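Local coordinates for probable DNA endonuclease SmrA (Escherichia coli, PDB 3QD7), which binds DNA and has DNA endonuclease activity, the chain here being a fragment that includes its Smr domain, at residues 66-71 / 102-107. Residues are numbered along the deposited sequence; the frame is centred on the assembly and turned at random.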
ATOM      1  N   SER A  66      -5.349   9.756   2.429  1.00 23.92           N
ATOM      2  CA  SER A  66      -4.966  11.051   1.888  1.00 25.73           C
ATOM      3  C   SER A  66      -3.895  10.931   0.783  1.00 24.34           C
ATOM      4  O   SER A  66      -3.956  11.613  -0.242  1.00 25.82           O
ATOM      5  CB  SER A  66      -4.468  11.926   3.047  1.00 28.28           C
ATOM      6  OG  SER A  66      -4.195  13.229   2.585  1.00 43.83           O
ATOM      7  N   PHE A  67      -2.910  10.055   0.998  1.00 18.84           N
ATOM      8  CA  PHE A  67      -1.816   9.861   0.034  1.00 19.28           C
ATOM      9  C   PHE A  67      -2.340   9.271  -1.275  1.00 19.65           C
ATOM     10  O   PHE A  67      -2.005   9.735  -2.363  1.00 18.54           O
ATOM     11  CB  PHE A  67      -0.736   8.946   0.640  1.00 18.95           C
ATOM     12  CG  PHE A  67       0.365   8.570  -0.323  1.00 19.47           C
ATOM     13  CD1 PHE A  67       1.366   9.497  -0.673  1.00 19.20           C
ATOM     14  CD2 PHE A  67       0.419   7.271  -0.863  1.00 16.20           C
ATOM     15  CE1 PHE A  67       2.410   9.136  -1.555  1.00 21.02           C
ATOM     16  CE2 PHE A  67       1.462   6.907  -1.736  1.00 19.56           C
ATOM     17  CZ  PHE A  67       2.455   7.843  -2.087  1.00 16.65           C
ATOM     18  N   ILE A  68      -3.165   8.239  -1.182  1.00 18.27           N
ATOM     19  CA  ILE A  68      -3.699   7.652  -2.411  1.00 17.57           C
ATOM     20  C   ILE A  68      -4.600   8.637  -3.188  1.00 20.00           C
ATOM     21  O   ILE A  68      -4.487   8.759  -4.421  1.00 19.26           O
ATOM     22  CB  ILE A  68      -4.434   6.313  -2.138  1.00 19.34           C
ATOM     23  CG1 ILE A  68      -3.452   5.297  -1.537  1.00 18.42           C
ATOM     24  CG2 ILE A  68      -5.079   5.770  -3.471  1.00 18.81           C
ATOM     25  CD1 ILE A  68      -2.365   4.838  -2.499  1.00 12.56           C
ATOM     26  N   GLN A  69      -5.464   9.363  -2.478  1.00 25.36           N
ATOM     27  CA  GLN A  69      -6.221  10.465  -3.102  1.00 25.14           C
ATOM     28  C   GLN A  69      -5.312  11.479  -3.816  1.00 27.05           C
ATOM     29  O   GLN A  69      -5.609  11.887  -4.935  1.00 28.21           O
ATOM     30  CB  GLN A  69      -7.087  11.213  -2.078  1.00 22.71           C
ATOM     31  CG  GLN A  69      -8.179  10.365  -1.368  1.00 23.29           C
ATOM     32  CD  GLN A  69      -9.239   9.768  -2.309  1.00 27.98           C
ATOM     33  OE1 GLN A  69      -9.901   8.774  -1.969  1.00 28.81           O
ATOM     34  NE2 GLN A  69      -9.416  10.369  -3.467  1.00 26.98           N
ATOM     35  N   GLN A  70      -4.215  11.877  -3.163  1.00 25.58           N
ATOM     36  CA  GLN A  70      -3.260  12.839  -3.729  1.00 27.83           C
ATOM     37  C   GLN A  70      -2.603  12.258  -4.970  1.00 26.99           C
ATOM     38  O   GLN A  70      -2.506  12.927  -5.996  1.00 30.61           O
ATOM     39  CB  GLN A  70      -2.178  13.246  -2.698  1.00 32.46           C
ATOM     40  CG  GLN A  70      -0.842  13.775  -3.314  1.00 36.00           C
ATOM     41  CD  GLN A  70       0.476  13.178  -2.694  1.00 51.23           C
ATOM     42  OE1 GLN A  70       1.342  12.646  -3.424  1.00 43.07           O
ATOM     43  NE2 GLN A  70       0.635  13.309  -1.359  1.00 44.17           N
ATOM     44  N   ALA A  71      -2.133  11.016  -4.860  1.00 22.00           N
ATOM     45  CA  ALA A  71      -1.420  10.335  -5.968  1.00 19.25           C
ATOM     46  C   ALA A  71      -2.333  10.227  -7.202  1.00 18.67           C
ATOM     47  O   ALA A  71      -1.921  10.486  -8.315  1.00 20.12           O
ATOM     48  CB  ALA A  71      -0.953   8.963  -5.519  1.00 14.83           C
ATOM     49  N   ARG A 102      -5.265  -4.644   3.307  1.00 20.41           N
ATOM     50  CA  ARG A 102      -6.703  -4.524   3.163  1.00 17.86           C
ATOM     51  C   ARG A 102      -7.082  -3.186   2.544  1.00 20.44           C
ATOM     52  O   ARG A 102      -7.891  -3.139   1.622  1.00 21.34           O
ATOM     53  CB  ARG A 102      -7.368  -4.635   4.535  1.00 22.08           C
ATOM     54  CG  ARG A 102      -8.803  -4.149   4.548  1.00 24.61           C
ATOM     55  CD  ARG A 102      -9.279  -3.956   5.949  1.00 35.19           C
ATOM     56  NE  ARG A 102      -9.593  -5.242   6.564  1.00 39.52           N
ATOM     57  CZ  ARG A 102     -10.282  -5.378   7.686  1.00 38.13           C
ATOM     58  NH1 ARG A 102     -10.729  -4.296   8.322  1.00 35.41           N
ATOM     59  NH2 ARG A 102     -10.526  -6.592   8.163  1.00 34.60           N
ATOM     60  N   TRP A 103      -6.523  -2.094   3.069  1.00 18.13           N
ATOM     61  CA  TRP A 103      -6.919  -0.746   2.616  1.00 19.89           C
ATOM     62  C   TRP A 103      -6.738  -0.527   1.124  1.00 21.91           C
ATOM     63  O   TRP A 103      -7.572   0.121   0.484  1.00 15.10           O
ATOM     64  CB  TRP A 103      -6.166   0.330   3.397  1.00 16.77           C
ATOM     65  CG  TRP A 103      -6.473   0.328   4.865  1.00 17.53           C
ATOM     66  CD1 TRP A 103      -7.589  -0.167   5.481  1.00 18.60           C
ATOM     67  CD2 TRP A 103      -5.650   0.869   5.902  1.00 19.67           C
ATOM     68  NE1 TRP A 103      -7.506   0.028   6.846  1.00 23.80           N
ATOM     69  CE2 TRP A 103      -6.326   0.668   7.126  1.00 22.78           C
ATOM     70  CE3 TRP A 103      -4.430   1.528   5.912  1.00 15.88           C
ATOM     71  CZ2 TRP A 103      -5.802   1.093   8.349  1.00 23.16           C
ATOM     72  CZ3 TRP A 103      -3.912   1.953   7.117  1.00 20.17           C
ATOM     73  CH2 TRP A 103      -4.589   1.720   8.326  1.00 19.60           C
ATOM     74  N   LEU A 104      -5.658  -1.086   0.559  1.00 17.80           N
ATOM     75  CA  LEU A 104      -5.388  -0.878  -0.850  1.00 16.31           C
ATOM     76  C   LEU A 104      -6.440  -1.540  -1.713  1.00 22.24           C
ATOM     77  O   LEU A 104      -6.784  -0.996  -2.754  1.00 22.88           O
ATOM     78  CB  LEU A 104      -3.981  -1.331  -1.253  1.00 14.12           C
ATOM     79  CG  LEU A 104      -2.824  -0.553  -0.642  1.00 20.16           C
ATOM     80  CD1 LEU A 104      -1.463  -1.210  -0.956  1.00 19.92           C
ATOM     81  CD2 LEU A 104      -2.854   0.915  -1.063  1.00 20.09           C
ATOM     82  N   THR A 105      -6.969  -2.698  -1.284  1.00 21.69           N
ATOM     83  CA  THR A 105      -8.012  -3.379  -2.070  1.00 22.58           C
ATOM     84  C   THR A 105      -9.343  -2.600  -2.056  1.00 25.36           C
ATOM     85  O   THR A 105     -10.212  -2.834  -2.905  1.00 27.86           O
ATOM     86  CB  THR A 105      -8.287  -4.818  -1.605  1.00 21.79           C
ATOM     87  OG1 THR A 105      -8.924  -4.783  -0.325  1.00 22.13           O
ATOM     88  CG2 THR A 105      -6.988  -5.657  -1.513  1.00 21.52           C
ATOM     89  N   GLU A 106      -9.493  -1.676  -1.108  1.00 22.21           N
ATOM     90  CA  GLU A 106     -10.743  -0.893  -0.970  1.00 25.59           C
ATOM     91  C   GLU A 106     -10.865   0.320  -1.914  1.00 28.03           C
ATOM     92  O   GLU A 106     -11.961   0.903  -2.074  1.00 26.52           O
ATOM     93  CB  GLU A 106     -10.929  -0.479   0.489  1.00 24.73           C
ATOM     94  CG  GLU A 106     -11.283  -1.669   1.326  1.00 24.33           C
ATOM     95  CD  GLU A 106     -11.339  -1.386   2.802  1.00 29.42           C
ATOM     96  OE1 GLU A 106     -10.675  -0.468   3.277  1.00 33.30           O
ATOM     97  OE2 GLU A 106     -12.023  -2.130   3.514  1.00 40.07           O
ATOM     98  N   PHE A 107      -9.744   0.703  -2.524  1.00 24.32           N
ATOM     99  CA  PHE A 107      -9.743   1.696  -3.569  1.00 22.52           C
ATOM    100  C   PHE A 107     -10.093   1.053  -4.910  1.00 23.17           C
ATOM    101  O   PHE A 107      -9.420   0.121  -5.383  1.00 18.14           O
ATOM    102  CB  PHE A 107      -8.368   2.374  -3.663  1.00 22.46           C
ATOM    103  CG  PHE A 107      -8.034   3.253  -2.478  1.00 21.01           C
ATOM    104  CD1 PHE A 107      -8.545   4.549  -2.383  1.00 19.75           C
ATOM    105  CD2 PHE A 107      -7.188   2.794  -1.468  1.00 19.18           C
ATOM    106  CE1 PHE A 107      -8.247   5.365  -1.303  1.00 14.91           C
ATOM    107  CE2 PHE A 107      -6.872   3.615  -0.376  1.00 17.71           C
ATOM    108  CZ  PHE A 107      -7.396   4.903  -0.295  1.00 16.39           C
TER
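Ile68 sets its CG2 methyl over one face of the Phe107 ring: CG2 sits 3.8 Å from the ring centroid of Phe107 and only 8° off the ring normal, which meets the definition of a CH-pi contact. The branch point follows the same face toward the far end of the ring, with Ile68 CB 3.8 Å from Phe107 CZ, while CG1 covers the CE2 corner. Both branches can reach the ring because CG2 is anti to the backbone N and CG1 anti to the carbonyl carbon (chi1 -61°). Beyond the ring, Ile68 CD1 meets Leu104 CD2 at 4.2 Å. Gln69, bent at its second torsion, brings OE1 to the ring edge, in the ring plane and 3.8 Å from Phe107 CE1. Its amide is turned 57° from the ring. No hydrogen bond crosses between the segments.

Further out, Phe9 meets Phe107 edge-to-face and Phe65 and Leu10 also touch it; Val79 and Ile81 of strand 78-82 lie against Ile68 and Leu104, respectively. The contact thus joins helix 57-73 to the C-terminal part of helix 92-105 and, through Phe107, to the chain that follows, beside strand 78-82 of the central sheet. With an alanine in place of Phe107, Ile68 CG2 would lose its aromatic face, and a gap would probably open between the two segments. Cohesion here therefore rests on dispersion and shape, with the glutamine oxygen as modelled at the ring edge, where the slightly positive C-H rim would probably favour it.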